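Local coordinates for protein 2-dehydropantoate 2-reductase (Enterococcus faecium DO, PDB 5X20) that probably catalyses the reduction of 2-dehydropantoate (ketopantoate) to (R)-pantoate with a nicotinamide dinucleotide cofactor, a step of pantothenate biosynthesis, at residues I3-A8 with V26-G31; I74-K79 with T98-L103; I180-Y185 with E232-D237. All coordinates share one frame; numbering follows the deposited sequence.

Contact 1 (I3-A8 with V26-G31); sequences IAIAGA and VLLIDG. With NAD (nicotinamide-adenine-dinucleotide), chain G.
I3 and V26, A4 and L27, I5 and L28, and A6 and I29 pair as parallel beta bridges between strands 2-6 and 25-30, the two strands of the first beta-alpha-beta unit of a Rossmann fold. The axes of the paired segments approach to 4.6 Å at 20°, and helix 10-21 makes the crossover between them. The backbone ladder zigzags as parallel pairing requires: I3 O takes L27 N, I5 N gives to L27 O, and I5 O takes I29 N. A fourth bond, G7 N to I29 O at 2.9 Å, carries the ladder one residue past the strand. G7, whose phi is positive, is the first glycine of a probable GxGxxG dinucleotide-binding turn.

Apolar contacts occupy both faces. On the face of I5 and L28, these two side chains lie side by side and point the same way, L28 CD2 resting 3.8 Å from I5 CG1; I5 CG1 also meets V26 CG1 at 4.1 Å. On the face of A4 and I29, the short methyl A4 CB is met by I29 CD1 at 4.0 Å. Past the strand, A8 CB packs on L28 CB.

Polar contacts converge on D30, at the end of the second strand. With chi1 at -152°, its carboxylate is carried toward both the glycine turn and the adenosine ribose of NAD. The two ribose hydroxyls are divided between the oxygens: O2B of NAD gives a 2.7 Å bond to D30 OD2, which also accepts from W32 N, while O3B also bonds to OD1, though the modelled distance is too short to be trusted. On its anti lone pair, D30 OD1 additionally receives A8 N at 2.7 Å, with an N-H...O angle of 135°.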
# COMPACT_ATOMS: atom_id res chain seq x y z
N ILE A 3 -40.15 -3.26 -11.76
CA ILE A 3 -38.90 -3.28 -11.03
C ILE A 3 -38.17 -1.99 -11.27
O ILE A 3 -37.97 -1.57 -12.41
CB ILE A 3 -38.00 -4.45 -11.47
CG1 ILE A 3 -38.75 -5.78 -11.30
CG2 ILE A 3 -36.77 -4.49 -10.61
CD1 ILE A 3 -38.15 -6.96 -12.02
N ALA A 4 -37.77 -1.35 -10.17
CA ALA A 4 -36.91 -0.20 -10.24
C ALA A 4 -35.50 -0.65 -9.86
O ALA A 4 -35.29 -1.39 -8.88
CB ALA A 4 -37.39 0.86 -9.30
N ILE A 5 -34.53 -0.22 -10.66
CA ILE A 5 -33.13 -0.44 -10.39
C ILE A 5 -32.61 0.90 -9.86
O ILE A 5 -32.48 1.89 -10.61
CB ILE A 5 -32.33 -0.75 -11.66
CG1 ILE A 5 -32.89 -1.99 -12.37
CG2 ILE A 5 -30.86 -0.91 -11.31
CD1 ILE A 5 -32.81 -3.30 -11.62
N ALA A 6 -32.33 0.94 -8.57
CA ALA A 6 -31.90 2.17 -7.95
C ALA A 6 -30.40 2.02 -8.00
O ALA A 6 -29.83 1.25 -7.25
CB ALA A 6 -32.48 2.30 -6.55
N GLY A 7 -29.77 2.78 -8.90
CA GLY A 7 -28.33 2.82 -9.03
C GLY A 7 -27.97 2.04 -10.28
O GLY A 7 -27.59 0.88 -10.20
N ALA A 8 -28.12 2.68 -11.44
CA ALA A 8 -28.04 1.96 -12.69
C ALA A 8 -26.66 2.13 -13.32
O ALA A 8 -26.53 2.49 -14.46
CB ALA A 8 -29.14 2.41 -13.62
N VAL A 26 -39.09 -2.42 -16.35
CA VAL A 26 -37.94 -1.97 -15.63
C VAL A 26 -37.84 -0.46 -15.71
O VAL A 26 -37.91 0.12 -16.79
CB VAL A 26 -36.68 -2.63 -16.20
CG1 VAL A 26 -35.44 -2.07 -15.54
CG2 VAL A 26 -36.76 -4.16 -15.99
N LEU A 27 -37.71 0.17 -14.55
CA LEU A 27 -37.37 1.56 -14.50
C LEU A 27 -35.93 1.71 -13.91
O LEU A 27 -35.65 1.23 -12.81
CB LEU A 27 -38.39 2.27 -13.61
CG LEU A 27 -38.10 3.74 -13.32
CD1 LEU A 27 -38.12 4.59 -14.59
CD2 LEU A 27 -39.08 4.30 -12.29
N LEU A 28 -35.05 2.43 -14.60
CA LEU A 28 -33.74 2.79 -14.05
C LEU A 28 -33.80 4.12 -13.36
O LEU A 28 -34.46 5.04 -13.83
CB LEU A 28 -32.67 2.87 -15.12
CG LEU A 28 -32.57 1.67 -16.06
CD1 LEU A 28 -31.54 1.91 -17.13
CD2 LEU A 28 -32.30 0.35 -15.32
N ILE A 29 -33.13 4.20 -12.22
CA ILE A 29 -33.04 5.43 -11.45
C ILE A 29 -31.55 5.66 -11.16
O ILE A 29 -30.86 4.72 -10.75
CB ILE A 29 -33.79 5.31 -10.13
CG1 ILE A 29 -35.22 4.86 -10.35
CG2 ILE A 29 -33.74 6.64 -9.41
CD1 ILE A 29 -35.98 4.57 -9.08
N ASP A 30 -31.06 6.85 -11.41
CA ASP A 30 -29.64 7.12 -11.34
C ASP A 30 -29.38 8.56 -11.04
O ASP A 30 -30.24 9.41 -11.24
CB ASP A 30 -28.93 6.74 -12.64
CG ASP A 30 -27.48 6.36 -12.40
OD1 ASP A 30 -27.27 5.23 -11.92
OD2 ASP A 30 -26.56 7.20 -12.65
N GLY A 31 -28.19 8.83 -10.52
CA GLY A 31 -27.80 10.17 -10.14
C GLY A 31 -26.83 10.82 -11.09
O GLY A 31 -26.46 11.94 -10.88
PA NAD G . -20.83 1.87 -10.63
O1A NAD G . -19.79 2.79 -10.06
O2A NAD G . -20.76 1.40 -12.08
O5B NAD G . -22.25 2.60 -10.48
C5B NAD G . -22.66 3.14 -9.25
C4B NAD G . -23.38 4.46 -9.44
O4B NAD G . -22.38 5.42 -9.69
C3B NAD G . -24.33 4.52 -10.64
O3B NAD G . -25.41 5.35 -10.31
C2B NAD G . -23.50 5.16 -11.70
O2B NAD G . -24.21 5.81 -12.75
C1B NAD G . -22.74 6.13 -10.83
N9A NAD G . -21.53 6.53 -11.54
C8A NAD G . -20.66 5.73 -12.12
N7A NAD G . -19.69 6.44 -12.71
C5A NAD G . -19.97 7.73 -12.50
C6A NAD G . -19.36 9.01 -12.87
N6A NAD G . -18.20 9.06 -13.58
N1A NAD G . -20.00 10.10 -12.46
C2A NAD G . -21.13 10.07 -11.73
N3A NAD G . -21.78 8.96 -11.37
C4A NAD G . -21.22 7.78 -11.73
O3 NAD G . -20.83 0.67 -9.58
PN NAD G . -21.15 -0.88 -9.84
O1N NAD G . -19.84 -1.47 -10.39
O2N NAD G . -22.45 -1.16 -10.55
O5D NAD G . -21.19 -1.39 -8.33
C5D NAD G . -22.42 -1.36 -7.61
C4D NAD G . -22.37 -2.29 -6.39
O4D NAD G . -22.19 -3.64 -6.85
C3D NAD G . -21.15 -1.94 -5.57
O3D NAD G . -21.38 -2.05 -4.18
C2D NAD G . -20.10 -2.94 -6.04
O2D NAD G . -19.06 -3.19 -5.08
C1D NAD G . -20.97 -4.15 -6.31
N1N NAD G . -20.42 -5.15 -7.21
C2N NAD G . -19.88 -4.75 -8.39
C3N NAD G . -19.32 -5.71 -9.25
C7N NAD G . -18.75 -5.36 -10.61
O7N NAD G . -18.30 -6.26 -11.30
N7N NAD G . -18.88 -4.14 -11.13
C4N NAD G . -19.41 -7.06 -8.88
C5N NAD G . -20.05 -7.44 -7.66
C6N NAD G . -20.58 -6.48 -6.85

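Contact 2 (I74-K79 with T98-L103); sequences IILFTK and TEVLCL. With NAD (nicotinamide-adenine-dinucleotide), chain G.
F77 and L103 meet just beyond the paired strands, where the ring tip, F77 CZ, lies 3.6 Å from L103 CB. The approach is oblique to the ring, and L103 CD1 follows at 4.0 Å from the same CZ. F77 holds an unusual chi1 of -104°, and its CD1-CE1 edge takes O4D of the nicotinamide ribose, near the ring plane; F15 adds an edge-to-face ring contact.

Behind this pair, I74, L76, V100 and C102 send their side chains to one face of the sheet, I75 and L101 to the other. L76 CD1 leans over strand 99-102, into contact with both V100 CG1 (3.8 Å) and C102 CB (4.1 Å). At the N-terminal end of the pair I74 CG1 crosses T98 CG2, while T98 OG1 turns to K95 N. Three nearly straight backbone bonds, I74 N to E99 O, L101 N to I74 O and L76 N to L101 O, fix this parallel register.

Beyond the strand, the K79 chain bends at chi2 (-85°) and chi4 (53°), delivering NZ to O1A of NAD at 2.7 Å, with a weak bond to the bridging O3; D264 forms a salt bridge to the same ammonium. The chemistry thus divides: the F77 ring, backed by L103, gives the nicotinamide ribose an apolar edge, while the lysine charge, shared with D264, probably offsets part of that of the pyrophosphate.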
# COMPACT_ATOMS: atom_id res chain seq x y z
N ILE A 74 -37.64 -2.83 -5.69
CA ILE A 74 -36.49 -1.93 -5.85
C ILE A 74 -35.21 -2.71 -5.58
O ILE A 74 -35.09 -3.35 -4.54
CB ILE A 74 -36.53 -0.77 -4.88
CG1 ILE A 74 -37.82 0.01 -5.07
CG2 ILE A 74 -35.32 0.13 -5.10
CD1 ILE A 74 -38.05 1.14 -4.03
N ILE A 75 -34.31 -2.70 -6.55
CA ILE A 75 -33.01 -3.36 -6.42
C ILE A 75 -31.95 -2.30 -6.29
O ILE A 75 -31.77 -1.49 -7.19
CB ILE A 75 -32.67 -4.24 -7.59
CG1 ILE A 75 -33.75 -5.31 -7.75
CG2 ILE A 75 -31.32 -4.89 -7.36
CD1 ILE A 75 -33.52 -6.29 -8.89
N LEU A 76 -31.29 -2.26 -5.14
CA LEU A 76 -30.29 -1.23 -4.91
C LEU A 76 -29.00 -1.69 -5.47
O LEU A 76 -28.59 -2.81 -5.19
CB LEU A 76 -30.14 -0.95 -3.41
CG LEU A 76 -31.38 -0.50 -2.67
CD1 LEU A 76 -31.26 -0.81 -1.19
CD2 LEU A 76 -31.70 0.99 -2.87
N PHE A 77 -28.38 -0.82 -6.26
CA PHE A 77 -27.09 -1.10 -6.88
C PHE A 77 -26.21 0.15 -7.03
O PHE A 77 -25.36 0.20 -7.92
CB PHE A 77 -27.27 -1.80 -8.23
CG PHE A 77 -26.98 -3.28 -8.17
CD1 PHE A 77 -25.83 -3.74 -7.55
CD2 PHE A 77 -27.86 -4.19 -8.71
CE1 PHE A 77 -25.56 -5.09 -7.49
CE2 PHE A 77 -27.59 -5.55 -8.66
CZ PHE A 77 -26.44 -6.00 -8.05
N THR A 78 -26.39 1.14 -6.16
CA THR A 78 -25.41 2.20 -6.04
C THR A 78 -24.09 1.67 -5.42
O THR A 78 -24.02 0.54 -4.94
CB THR A 78 -25.90 3.35 -5.15
OG1 THR A 78 -26.05 2.89 -3.79
CG2 THR A 78 -27.19 3.93 -5.65
N LYS A 79 -23.08 2.51 -5.42
CA LYS A 79 -21.90 2.28 -4.57
C LYS A 79 -22.33 2.62 -3.17
O LYS A 79 -23.27 3.39 -2.96
CB LYS A 79 -20.74 3.20 -4.96
CG LYS A 79 -20.05 2.79 -6.25
CD LYS A 79 -19.00 1.76 -5.96
CE LYS A 79 -18.49 0.90 -7.11
NZ LYS A 79 -18.01 1.70 -8.27
N THR A 98 -43.76 -2.84 -1.25
CA THR A 98 -42.58 -2.88 -2.11
C THR A 98 -41.43 -3.66 -1.49
O THR A 98 -40.97 -3.33 -0.41
CB THR A 98 -42.09 -1.46 -2.42
OG1 THR A 98 -43.23 -0.64 -2.62
CG2 THR A 98 -41.23 -1.48 -3.67
N GLU A 99 -41.00 -4.70 -2.18
CA GLU A 99 -39.77 -5.39 -1.79
C GLU A 99 -38.52 -4.52 -2.13
O GLU A 99 -38.45 -3.88 -3.20
CB GLU A 99 -39.71 -6.74 -2.48
CG GLU A 99 -40.85 -7.66 -2.05
CD GLU A 99 -40.74 -9.05 -2.65
OE1 GLU A 99 -39.92 -9.22 -3.59
OE2 GLU A 99 -41.45 -9.96 -2.17
N VAL A 100 -37.58 -4.45 -1.20
CA VAL A 100 -36.33 -3.74 -1.41
C VAL A 100 -35.16 -4.70 -1.24
O VAL A 100 -34.96 -5.29 -0.19
CB VAL A 100 -36.18 -2.57 -0.43
CG1 VAL A 100 -34.90 -1.81 -0.68
CG2 VAL A 100 -37.37 -1.62 -0.55
N LEU A 101 -34.42 -4.90 -2.32
CA LEU A 101 -33.31 -5.85 -2.32
C LEU A 101 -31.98 -5.12 -2.45
O LEU A 101 -31.77 -4.34 -3.40
CB LEU A 101 -33.47 -6.83 -3.48
CG LEU A 101 -32.33 -7.80 -3.75
CD1 LEU A 101 -32.14 -8.80 -2.61
CD2 LEU A 101 -32.56 -8.55 -5.05
N CYS A 102 -31.08 -5.44 -1.55
CA CYS A 102 -29.75 -4.85 -1.56
C CYS A 102 -28.73 -5.95 -1.88
O CYS A 102 -28.61 -6.90 -1.13
CB CYS A 102 -29.41 -4.28 -0.18
SG CYS A 102 -27.74 -3.63 -0.07
N LEU A 103 -28.00 -5.74 -2.95
CA LEU A 103 -26.95 -6.64 -3.36
C LEU A 103 -25.56 -5.98 -3.44
O LEU A 103 -24.63 -6.51 -4.06
CB LEU A 103 -27.32 -7.21 -4.73
CG LEU A 103 -28.55 -8.10 -4.76
CD1 LEU A 103 -28.81 -8.57 -6.18
CD2 LEU A 103 -28.40 -9.25 -3.77
PA NAD G . -20.83 1.87 -10.63
O1A NAD G . -19.79 2.79 -10.06
O2A NAD G . -20.76 1.40 -12.08
O5B NAD G . -22.25 2.60 -10.48
C5B NAD G . -22.66 3.14 -9.25
C4B NAD G . -23.38 4.46 -9.44
O4B NAD G . -22.38 5.42 -9.69
C3B NAD G . -24.33 4.52 -10.64
O3B NAD G . -25.41 5.35 -10.31
C2B NAD G . -23.50 5.16 -11.70
O2B NAD G . -24.21 5.81 -12.75
C1B NAD G . -22.74 6.13 -10.83
N9A NAD G . -21.53 6.53 -11.54
C8A NAD G . -20.66 5.73 -12.12
N7A NAD G . -19.69 6.44 -12.71
C5A NAD G . -19.97 7.73 -12.50
C6A NAD G . -19.36 9.01 -12.87
N6A NAD G . -18.20 9.06 -13.58
N1A NAD G . -20.00 10.10 -12.46
C2A NAD G . -21.13 10.07 -11.73
N3A NAD G . -21.78 8.96 -11.37
C4A NAD G . -21.22 7.78 -11.73
O3 NAD G . -20.83 0.67 -9.58
PN NAD G . -21.15 -0.88 -9.84
O1N NAD G . -19.84 -1.47 -10.39
O2N NAD G . -22.45 -1.16 -10.55
O5D NAD G . -21.19 -1.39 -8.33
C5D NAD G . -22.42 -1.36 -7.61
C4D NAD G . -22.37 -2.29 -6.39
O4D NAD G . -22.19 -3.64 -6.85
C3D NAD G . -21.15 -1.94 -5.57
O3D NAD G . -21.38 -2.05 -4.18
C2D NAD G . -20.10 -2.94 -6.04
O2D NAD G . -19.06 -3.19 -5.08
C1D NAD G . -20.97 -4.15 -6.31
N1N NAD G . -20.42 -5.15 -7.21
C2N NAD G . -19.88 -4.75 -8.39
C3N NAD G . -19.32 -5.71 -9.25
C7N NAD G . -18.75 -5.36 -10.61
O7N NAD G . -18.30 -6.26 -11.30
N7N NAD G . -18.88 -4.14 -11.13
C4N NAD G . -19.41 -7.06 -8.88
C5N NAD G . -20.05 -7.44 -7.66
C6N NAD G . -20.58 -6.48 -6.85

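Contact 3 (I180-Y185 with E232-D237); sequences IHYSIY and EKIELD
Y182 and Y185, one helical turn apart on helix 180-201, carry this contact with the connector 232-237, and I234 and L236 supply most of the apolar surface opposite them. L236 CD2 sits over one face of the Y182 ring, 3.8 Å from the ring centroid and 15° off the normal, a CH-pi contact. E235 O lies at the edge of the same ring, near its plane, 3.3 Å from Y182 CE2. The L236 CD2 methyl is also 4.1 Å from Y185 CB, placing L236 between the two tyrosines. I234 uses both of its branches: CG2 meets Y182 CD2 at 4.0 Å, while CD1 touches H181 CB at 3.7 Å and lies 3.8 Å from Y185 CE2, oblique to that ring. With CG1 anti to the carbonyl carbon (chi1 -68°), I234 sends these branches to different residues of the helix.

The hydrogen bonds lie at the two ends of the connector. D237 N gives a nearly straight bond (172°) to Y182 OH at 3.1 Å. At the other end Y185 OH donates to E232 OE1 at 2.7 Å. The hydroxyl reaches this oxygen from above the carboxylate plane. E232 OE2 has separate partners, a salt bridge to K284 NZ and a hydrogen bond with Y288 OH, so the carboxylate links helix 180-201 to helix 278-288. This cluster would probably favour the charged form of E232.

Two helix-end motifs frame the connector. K233, with positive phi, is the C-prime residue of a Schellman motif ending helix 214-231, and D237 is the N-cap of helix 238-247. The arrangement is a helix-to-helix connector laid against a third helix within the all-helical C-terminal domain of the ketopantoate reductase family.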
# COMPACT_ATOMS: atom_id res chain seq x y z
N ILE A 180 -27.45 -15.64 5.45
CA ILE A 180 -26.92 -14.61 4.56
C ILE A 180 -25.74 -13.85 5.15
O ILE A 180 -24.89 -13.39 4.41
CB ILE A 180 -28.00 -13.66 4.05
CG1 ILE A 180 -27.54 -12.99 2.75
CG2 ILE A 180 -28.37 -12.60 5.06
CD1 ILE A 180 -27.39 -13.91 1.58
N HIS A 181 -25.68 -13.70 6.46
CA HIS A 181 -24.61 -12.96 7.12
C HIS A 181 -23.28 -13.65 6.95
O HIS A 181 -22.27 -12.99 6.70
CB HIS A 181 -24.95 -12.67 8.59
CG HIS A 181 -26.15 -11.79 8.75
ND1 HIS A 181 -26.23 -10.53 8.18
CD2 HIS A 181 -27.36 -12.01 9.30
CE1 HIS A 181 -27.41 -10.00 8.43
NE2 HIS A 181 -28.13 -10.89 9.08
N TYR A 182 -23.29 -14.98 6.99
CA TYR A 182 -22.08 -15.79 6.70
C TYR A 182 -21.65 -15.53 5.28
O TYR A 182 -20.49 -15.20 4.99
CB TYR A 182 -22.38 -17.29 6.87
CG TYR A 182 -21.18 -18.15 6.70
CD1 TYR A 182 -20.66 -18.44 5.43
CD2 TYR A 182 -20.53 -18.68 7.81
CE1 TYR A 182 -19.53 -19.21 5.27
CE2 TYR A 182 -19.40 -19.49 7.67
CZ TYR A 182 -18.88 -19.73 6.42
OH TYR A 182 -17.75 -20.48 6.31
N SER A 183 -22.61 -15.61 4.39
CA SER A 183 -22.33 -15.38 2.98
C SER A 183 -21.80 -13.95 2.67
O SER A 183 -20.92 -13.78 1.85
CB SER A 183 -23.60 -15.65 2.21
OG SER A 183 -23.34 -15.31 0.86
N ILE A 184 -22.33 -12.92 3.34
CA ILE A 184 -21.86 -11.54 3.16
C ILE A 184 -20.43 -11.38 3.69
O ILE A 184 -19.62 -10.79 3.06
CB ILE A 184 -22.87 -10.53 3.79
CG1 ILE A 184 -24.05 -10.39 2.85
CG2 ILE A 184 -22.24 -9.17 4.01
CD1 ILE A 184 -25.36 -9.96 3.49
N TYR A 185 -20.14 -11.95 4.83
CA TYR A 185 -18.79 -11.86 5.36
C TYR A 185 -17.79 -12.56 4.48
O TYR A 185 -16.65 -12.10 4.32
CB TYR A 185 -18.71 -12.50 6.77
CG TYR A 185 -18.90 -11.48 7.86
CD1 TYR A 185 -17.94 -10.53 8.11
CD2 TYR A 185 -20.07 -11.47 8.66
CE1 TYR A 185 -18.08 -9.61 9.12
CE2 TYR A 185 -20.23 -10.55 9.68
CZ TYR A 185 -19.24 -9.60 9.89
OH TYR A 185 -19.33 -8.71 10.91
N GLU A 232 -20.03 -11.75 16.44
CA GLU A 232 -21.41 -11.74 16.04
C GLU A 232 -21.94 -13.18 15.83
O GLU A 232 -22.95 -13.37 15.17
CB GLU A 232 -21.57 -10.91 14.78
CG GLU A 232 -21.12 -9.48 15.00
CD GLU A 232 -21.10 -8.61 13.76
OE1 GLU A 232 -21.31 -9.11 12.65
OE2 GLU A 232 -20.77 -7.42 13.92
N LYS A 233 -21.25 -14.18 16.38
CA LYS A 233 -21.66 -15.62 16.32
C LYS A 233 -21.66 -16.16 14.90
O LYS A 233 -22.35 -17.10 14.62
CB LYS A 233 -23.03 -15.87 16.97
CG LYS A 233 -23.14 -15.30 18.39
CD LYS A 233 -21.88 -15.55 19.21
CE LYS A 233 -22.04 -15.21 20.69
NZ LYS A 233 -20.78 -15.53 21.43
N ILE A 234 -20.87 -15.57 14.00
CA ILE A 234 -20.64 -16.14 12.68
C ILE A 234 -19.25 -16.75 12.67
O ILE A 234 -18.26 -16.04 12.82
CB ILE A 234 -20.81 -15.06 11.63
CG1 ILE A 234 -22.29 -14.65 11.59
CG2 ILE A 234 -20.39 -15.55 10.26
CD1 ILE A 234 -22.49 -13.19 11.25
N GLU A 235 -19.18 -18.07 12.48
CA GLU A 235 -17.92 -18.81 12.52
C GLU A 235 -17.48 -19.16 11.11
O GLU A 235 -17.86 -20.18 10.56
CB GLU A 235 -18.04 -20.09 13.36
CG GLU A 235 -18.79 -19.91 14.66
CD GLU A 235 -18.01 -19.07 15.67
OE1 GLU A 235 -18.61 -18.14 16.24
OE2 GLU A 235 -16.79 -19.30 15.88
N LEU A 236 -16.64 -18.32 10.52
CA LEU A 236 -16.14 -18.59 9.20
C LEU A 236 -15.19 -19.76 9.19
O LEU A 236 -14.38 -19.94 10.08
CB LEU A 236 -15.41 -17.36 8.66
CG LEU A 236 -16.25 -16.10 8.47
CD1 LEU A 236 -15.34 -15.01 7.99
CD2 LEU A 236 -17.38 -16.34 7.48
N ASP A 237 -15.32 -20.56 8.16
CA ASP A 237 -14.37 -21.59 7.87
C ASP A 237 -13.16 -20.91 7.19
O ASP A 237 -13.14 -20.69 5.98
CB ASP A 237 -15.06 -22.60 6.95
CG ASP A 237 -14.18 -23.76 6.59
OD1 ASP A 237 -12.96 -23.74 6.85
OD2 ASP A 237 -14.71 -24.74 6.03

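Overall arrangement
From the N terminus, contact 1 closes first, bringing 26-31 back beside 3-8 after helix 10-21. Contact 2 closes a second loop, returning 98-103 to 74-79 after helix 83-90. Contact 3 closes last, across the largely helical 46 residues between 180-185 and 232-237. The three follow in series, neither nested nor crossed. Contacts 1 and 2 join directly, since strands 2-6 and 73-76 are sheet neighbours, with A6 O 2.7 Å from F77 N in a probable hydrogen bond; both reach NAD. Contact 3 ties helix 180-201 to the connector between helices 214-231 and 238-247, in the helical C-terminal region, its centre about 30 Å from that of contact 1.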